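One contact in two related proteins. Structure 1 is endoglucanase FnCel5A from Fervidobacterium nodosum, which probably hydrolyses beta-1,4-glucosidic bonds within cellulose chains, as a hyperthermophilic member of glycosyl hydrolase family 5: PDB 3RJY (chain A, 2.20 Å), residues Val58-Arg63 and Leu96-Asn101. Structure 2 is xyloglucan-specific endo-beta-1,4-glucanase BoGH5A from Bacteroides ovatus: PDB 3ZMR (chain B, 1.43 Å), residues Val171-Ala176 and Leu209-Asn214. Both blocks share one frame: the second was fitted to the first on N, CA, C and O of the twelve residues, RMSD 0.39 Å. Numbering follows each deposited sequence.

Structure 1 (3RJY); sequences VRIPIR and LVVIIN.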
loop_
_atom_site.group_PDB
_atom_site.type_symbol
_atom_site.label_atom_id
_atom_site.label_comp_id
_atom_site.label_asym_id
_atom_site.label_seq_id
_atom_site.Cartn_x
_atom_site.Cartn_y
_atom_site.Cartn_z
ATOM N N VAL A 58 -7.166 0.591 6.605
ATOM C CA VAL A 58 -6.664 -0.682 6.107
ATOM C C VAL A 58 -6.416 -0.546 4.589
ATOM O O VAL A 58 -7.265 -0.034 3.853
ATOM C CB VAL A 58 -7.634 -1.889 6.454
ATOM C CG1 VAL A 58 -9.053 -1.676 5.879
ATOM C CG2 VAL A 58 -7.066 -3.212 5.963
ATOM N N ARG A 59 -5.235 -0.968 4.137
ATOM C CA ARG A 59 -4.933 -0.998 2.722
ATOM C C ARG A 59 -5.133 -2.444 2.237
ATOM O O ARG A 59 -4.666 -3.384 2.861
ATOM C CB ARG A 59 -3.517 -0.467 2.448
ATOM C CG ARG A 59 -3.046 -0.612 0.999
ATOM C CD ARG A 59 -1.730 0.107 0.791
ATOM N NE ARG A 59 -1.259 0.057 -0.597
ATOM C CZ ARG A 59 -0.302 -0.754 -1.057
ATOM N NH1 ARG A 59 0.290 -1.630 -0.262
ATOM N NH2 ARG A 59 0.053 -0.699 -2.336
ATOM N N ILE A 60 -5.883 -2.602 1.144
ATOM C CA ILE A 60 -6.241 -3.924 0.655
ATOM C C ILE A 60 -5.687 -4.173 -0.748
ATOM O O ILE A 60 -6.317 -3.791 -1.745
ATOM C CB ILE A 60 -7.777 -4.186 0.731
ATOM C CG1 ILE A 60 -8.298 -3.912 2.156
ATOM C CG2 ILE A 60 -8.093 -5.644 0.301
ATOM C CD1 ILE A 60 -9.818 -3.915 2.310
ATOM N N PRO A 61 -4.497 -4.816 -0.825
ATOM C CA PRO A 61 -3.943 -5.234 -2.115
ATOM C C PRO A 61 -4.900 -6.219 -2.822
ATOM O O PRO A 61 -5.380 -7.179 -2.196
ATOM C CB PRO A 61 -2.636 -5.937 -1.732
ATOM C CG PRO A 61 -2.309 -5.452 -0.311
ATOM C CD PRO A 61 -3.629 -5.198 0.312
ATOM N N ILE A 62 -5.164 -5.969 -4.108
ATOM C CA ILE A 62 -6.046 -6.812 -4.915
ATOM C C ILE A 62 -5.408 -7.093 -6.289
ATOM O O ILE A 62 -5.025 -6.165 -7.006
ATOM C CB ILE A 62 -7.462 -6.192 -5.082
ATOM C CG1 ILE A 62 -8.085 -5.876 -3.708
ATOM C CG2 ILE A 62 -8.369 -7.158 -5.854
ATOM C CD1 ILE A 62 -9.323 -4.949 -3.712
ATOM N N ARG A 63 -5.249 -8.379 -6.617
ATOM C CA ARG A 63 -4.779 -8.779 -7.944
ATOM C C ARG A 63 -5.976 -8.932 -8.878
ATOM O O ARG A 63 -6.399 -10.056 -9.183
ATOM C CB ARG A 63 -3.955 -10.078 -7.890
ATOM C CG ARG A 63 -3.243 -10.398 -9.189
ATOM C CD ARG A 63 -2.702 -11.832 -9.239
ATOM N NE ARG A 63 -1.853 -12.159 -8.099
ATOM C CZ ARG A 63 -0.581 -12.537 -8.168
ATOM N NH1 ARG A 63 0.037 -12.672 -9.344
ATOM N NH2 ARG A 63 0.070 -12.791 -7.042
ATOM N N LEU A 96 -13.273 2.145 9.567
ATOM C CA LEU A 96 -11.945 2.319 8.997
ATOM C C LEU A 96 -12.040 3.067 7.689
ATOM O O LEU A 96 -13.062 3.016 7.001
ATOM C CB LEU A 96 -11.266 0.969 8.766
ATOM C CG LEU A 96 -11.014 0.133 10.020
ATOM C CD1 LEU A 96 -10.865 -1.337 9.657
ATOM C CD2 LEU A 96 -9.803 0.657 10.838
ATOM N N VAL A 97 -10.980 3.807 7.375
ATOM C CA VAL A 97 -10.731 4.280 6.017
ATOM C C VAL A 97 -10.216 3.048 5.256
ATOM O O VAL A 97 -9.466 2.257 5.818
ATOM C CB VAL A 97 -9.721 5.461 6.025
ATOM C CG1 VAL A 97 -9.069 5.695 4.659
ATOM C CG2 VAL A 97 -10.410 6.736 6.540
ATOM N N VAL A 98 -10.659 2.871 4.008
ATOM C CA VAL A 98 -10.332 1.695 3.206
ATOM C C VAL A 98 -9.652 2.087 1.891
ATOM O O VAL A 98 -10.136 2.950 1.164
ATOM C CB VAL A 98 -11.594 0.830 2.922
ATOM C CG1 VAL A 98 -11.248 -0.421 2.099
ATOM C CG2 VAL A 98 -12.269 0.412 4.230
ATOM N N ILE A 99 -8.511 1.453 1.604
ATOM C CA ILE A 99 -7.786 1.672 0.353
ATOM C C ILE A 99 -7.801 0.386 -0.458
ATOM O O ILE A 99 -7.319 -0.661 -0.002
ATOM C CB ILE A 99 -6.332 2.119 0.601
ATOM C CG1 ILE A 99 -6.321 3.425 1.422
ATOM C CG2 ILE A 99 -5.524 2.224 -0.743
ATOM C CD1 ILE A 99 -5.071 3.628 2.219
ATOM N N ILE A 100 -8.371 0.458 -1.658
ATOM C CA ILE A 100 -8.313 -0.693 -2.561
ATOM C C ILE A 100 -7.393 -0.353 -3.724
ATOM O O ILE A 100 -7.434 0.756 -4.252
ATOM C CB ILE A 100 -9.721 -1.172 -3.045
ATOM C CG1 ILE A 100 -10.511 -0.049 -3.739
ATOM C CG2 ILE A 100 -10.523 -1.662 -1.880
ATOM C CD1 ILE A 100 -11.815 -0.518 -4.406
ATOM N N ASN A 101 -6.540 -1.296 -4.094
ATOM C CA ASN A 101 -5.609 -1.065 -5.206
ATOM C C ASN A 101 -5.721 -2.102 -6.322
ATOM O O ASN A 101 -6.623 -2.948 -6.295
ATOM C CB ASN A 101 -4.169 -0.932 -4.702
ATOM C CG ASN A 101 -3.539 -2.265 -4.329
ATOM O OD1 ASN A 101 -4.023 -3.344 -4.716
ATOM N ND2 ASN A 101 -2.433 -2.195 -3.594
#
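Val58 pairs with Val98, Arg59 with Ile99 and Ile60 with Ile100 as parallel neighbours, second and third strands of the closed eight-stranded TIM barrel, joined by helix 78-93 in a beta-alpha-beta crossover. Val58 N donates a hydrogen bond to Val97 O at 2.9 Å, and Ile60 N to Ile99 O at 2.7 Å. Past the strand, Asn101 OD1 accepts from Ile62 N at 2.9 Å, which ties the chain after Pro61 to the neighbouring strand. Beside helix 78-93, Ile62 lays CD1 against Ile100 CB at 3.9 Å; its CG1 stands anti to the carbonyl carbon (chi1 -55°), carrying CD1 to Ile100. Nearby, Ile60 CD1 meets Val98 CG1 at 3.8 Å. Arg59 points into the barrel, its guanidinium turned 77° from the Asn101 amide, hydrogen-bonded to Asn25 OD1 and salt-bridged to Glu140 and to Glu260, which lines a glucose pocket; the contact thus sets an arginine beside the sugar site. Arg63 turns away from 96-101 and salt-bridges Glu106. The Val97 side chain stands beside the pairing.

How the two compare
The sharpest difference within the contact is Ile62(A) against Val175(B). CG1 of Ile62(A) and CG2 of Val175(B) lie 0.5 Å apart after superposition, and CG2 of Ile62(A) and CG1 of Val175(B) 0.2 Å apart, so the valine reproduces both branches and CD1 alone has no counterpart. The touch on Ile100(A) or Ile213(B) is kept, with one methyl fewer on the valine, so the packing there is probably somewhat less extensive; Ile100(A) and Ile213(B) keep their place. The bond from Ile62(A) N to Asn101(A) OD1 recurs from Val175(B) N to Asn214(B) OD1. One residue on, Arg63(A) is exchanged for Ala176(B), which lacks everything beyond CB, including the charge; psi is 76° against 149°, and the carbonyl oxygens stand 1.9 Å apart. At the other end Val97(A) stands against Tyr210(B), whose CG lies 0.4 Å apart from CG2 of Val97(A) after superposition and which carries most of a ring and a hydroxyl beyond it.

Structure 2 (3ZMR); sequences VRIPVA and LYVIIN.
Val171 pairs with Val211, Arg172 with Ile212 and Ile173 with Ile213 as parallel neighbours. Val171 N donates a hydrogen bond to Tyr210 O at 2.9 Å, and Ile173 N to Ile212 O at 2.8 Å. Past the strand, Asn214 OD1 accepts from Val175 N at 3.0 Å and so ties the chain after Pro174 to the neighbouring strand. Beside helix 191-206, Val175 sets CG2 against Ile213 CB at 4.3 Å; CG2 stands anti to the carbonyl carbon, while CG1 is anti to N (chi1 -170°). Nearby, Ile173 CD1 meets Val211 CG1 at 3.9 Å. Arg172 points into the barrel, its guanidinium turned 79° from the Asn214 amide, hydrogen-bonded to Asn127 OD1 and salt-bridged to Glu334 and to Glu395, the inferred nucleophile. A modelled water accepts from Arg172 NH2 at 2.9 Å and from Asn214 ND2. Ala176 turns away from 209-214. Tyr210, beside the pairing, leads its ring away from 171-176, and its hydroxyl is hydrogen-bonded to Arg111.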
loop_
_atom_site.group_PDB
_atom_site.type_symbol
_atom_site.label_atom_id
_atom_site.label_comp_id
_atom_site.label_asym_id
_atom_site.label_seq_id
_atom_site.Cartn_x
_atom_site.Cartn_y
_atom_site.Cartn_z
ATOM N N VAL B 171 -7.124 0.739 6.567
ATOM C CA VAL B 171 -6.611 -0.541 6.061
ATOM C C VAL B 171 -6.371 -0.402 4.557
ATOM O O VAL B 171 -7.220 0.135 3.826
ATOM C CB VAL B 171 -7.525 -1.741 6.391
ATOM C CG1 VAL B 171 -8.916 -1.636 5.777
ATOM C CG2 VAL B 171 -6.868 -3.054 6.009
ATOM N N ARG B 172 -5.184 -0.808 4.112
ATOM C CA ARG B 172 -4.893 -0.983 2.690
ATOM C C ARG B 172 -5.065 -2.454 2.353
ATOM O O ARG B 172 -4.536 -3.335 3.052
ATOM C CB ARG B 172 -3.466 -0.514 2.381
ATOM C CG ARG B 172 -3.024 -0.686 0.933
ATOM C CD ARG B 172 -1.733 0.041 0.689
ATOM N NE ARG B 172 -1.149 -0.049 -0.642
ATOM C CZ ARG B 172 -0.197 -0.914 -1.000
ATOM N NH1 ARG B 172 0.209 -1.875 -0.185
ATOM N NH2 ARG B 172 0.372 -0.829 -2.194
ATOM N N ILE B 173 -5.878 -2.698 1.325
ATOM C CA ILE B 173 -6.225 -4.021 0.812
ATOM C C ILE B 173 -5.645 -4.126 -0.594
ATOM O O ILE B 173 -6.269 -3.674 -1.562
ATOM C CB ILE B 173 -7.743 -4.263 0.813
ATOM C CG1 ILE B 173 -8.335 -4.028 2.199
ATOM C CG2 ILE B 173 -8.069 -5.665 0.309
ATOM C CD1 ILE B 173 -9.841 -4.223 2.305
ATOM N N PRO B 174 -4.434 -4.689 -0.739
ATOM C CA PRO B 174 -3.929 -4.989 -2.077
ATOM C C PRO B 174 -4.875 -5.978 -2.783
ATOM O O PRO B 174 -5.404 -6.904 -2.131
ATOM C CB PRO B 174 -2.573 -5.658 -1.782
ATOM C CG PRO B 174 -2.153 -5.105 -0.482
ATOM C CD PRO B 174 -3.415 -5.004 0.293
ATOM N N VAL B 175 -5.118 -5.774 -4.069
ATOM C CA VAL B 175 -6.007 -6.651 -4.828
ATOM C C VAL B 175 -5.386 -7.000 -6.178
ATOM O O VAL B 175 -4.810 -6.152 -6.878
ATOM C CB VAL B 175 -7.387 -6.005 -5.088
ATOM C CG1 VAL B 175 -8.381 -7.029 -5.655
ATOM C CG2 VAL B 175 -7.962 -5.415 -3.816
ATOM N N ALA B 176 -5.545 -8.274 -6.542
ATOM C CA ALA B 176 -5.233 -8.772 -7.872
ATOM C C ALA B 176 -6.590 -9.069 -8.526
ATOM O O ALA B 176 -7.571 -9.424 -7.846
ATOM C CB ALA B 176 -4.448 -10.072 -7.779
ATOM N N LEU B 209 -13.376 1.664 9.462
ATOM C CA LEU B 209 -12.073 1.988 8.862
ATOM C C LEU B 209 -12.161 2.782 7.553
ATOM O O LEU B 209 -13.111 2.620 6.780
ATOM C CB LEU B 209 -11.339 0.679 8.581
ATOM C CG LEU B 209 -11.017 -0.178 9.810
ATOM C CD1 LEU B 209 -10.622 -1.574 9.356
ATOM C CD2 LEU B 209 -9.888 0.484 10.615
ATOM N N TYR B 210 -11.154 3.616 7.291
ATOM C CA TYR B 210 -10.828 4.006 5.918
ATOM C C TYR B 210 -10.293 2.800 5.191
ATOM O O TYR B 210 -9.560 1.997 5.777
ATOM C CB TYR B 210 -9.806 5.140 5.873
ATOM C CG TYR B 210 -10.338 6.497 6.289
ATOM C CD1 TYR B 210 -10.864 7.369 5.358
ATOM C CD2 TYR B 210 -10.261 6.918 7.610
ATOM C CE1 TYR B 210 -11.328 8.617 5.720
ATOM C CE2 TYR B 210 -10.751 8.148 7.988
ATOM C CZ TYR B 210 -11.299 8.992 7.025
ATOM O OH TYR B 210 -11.774 10.239 7.385
ATOM N N VAL B 211 -10.622 2.685 3.902
ATOM C CA VAL B 211 -10.224 1.538 3.085
ATOM C C VAL B 211 -9.567 2.027 1.807
ATOM O O VAL B 211 -10.114 2.904 1.147
ATOM C CB VAL B 211 -11.403 0.617 2.749
ATOM C CG1 VAL B 211 -10.952 -0.521 1.852
ATOM C CG2 VAL B 211 -12.050 0.122 4.059
ATOM N N ILE B 212 -8.410 1.484 1.477
ATOM C CA ILE B 212 -7.719 1.700 0.232
ATOM C C ILE B 212 -7.678 0.388 -0.557
ATOM O O ILE B 212 -7.218 -0.636 -0.016
ATOM C CB ILE B 212 -6.273 2.187 0.460
ATOM C CG1 ILE B 212 -6.205 3.519 1.204
ATOM C CG2 ILE B 212 -5.528 2.281 -0.865
ATOM C CD1 ILE B 212 -4.870 3.799 1.872
ATOM N N ILE B 213 -8.168 0.378 -1.791
ATOM C CA ILE B 213 -7.997 -0.765 -2.711
ATOM C C ILE B 213 -7.122 -0.343 -3.880
ATOM O O ILE B 213 -7.183 0.811 -4.324
ATOM C CB ILE B 213 -9.328 -1.351 -3.208
ATOM C CG1 ILE B 213 -10.191 -0.309 -3.919
ATOM C CG2 ILE B 213 -10.067 -2.000 -2.043
ATOM C CD1 ILE B 213 -11.441 -0.890 -4.550
ATOM N N ASN B 214 -6.315 -1.255 -4.390
ATOM C CA ASN B 214 -5.447 -0.986 -5.520
ATOM C C ASN B 214 -5.581 -2.059 -6.599
ATOM O O ASN B 214 -6.447 -2.936 -6.531
ATOM C CB ASN B 214 -4.008 -0.781 -5.069
ATOM C CG ASN B 214 -3.272 -2.074 -4.774
ATOM O OD1 ASN B 214 -3.834 -3.172 -4.849
ATOM N ND2 ASN B 214 -2.032 -1.946 -4.360
HETATM O O HOH W 1 -0.889 0.982 -4.077
#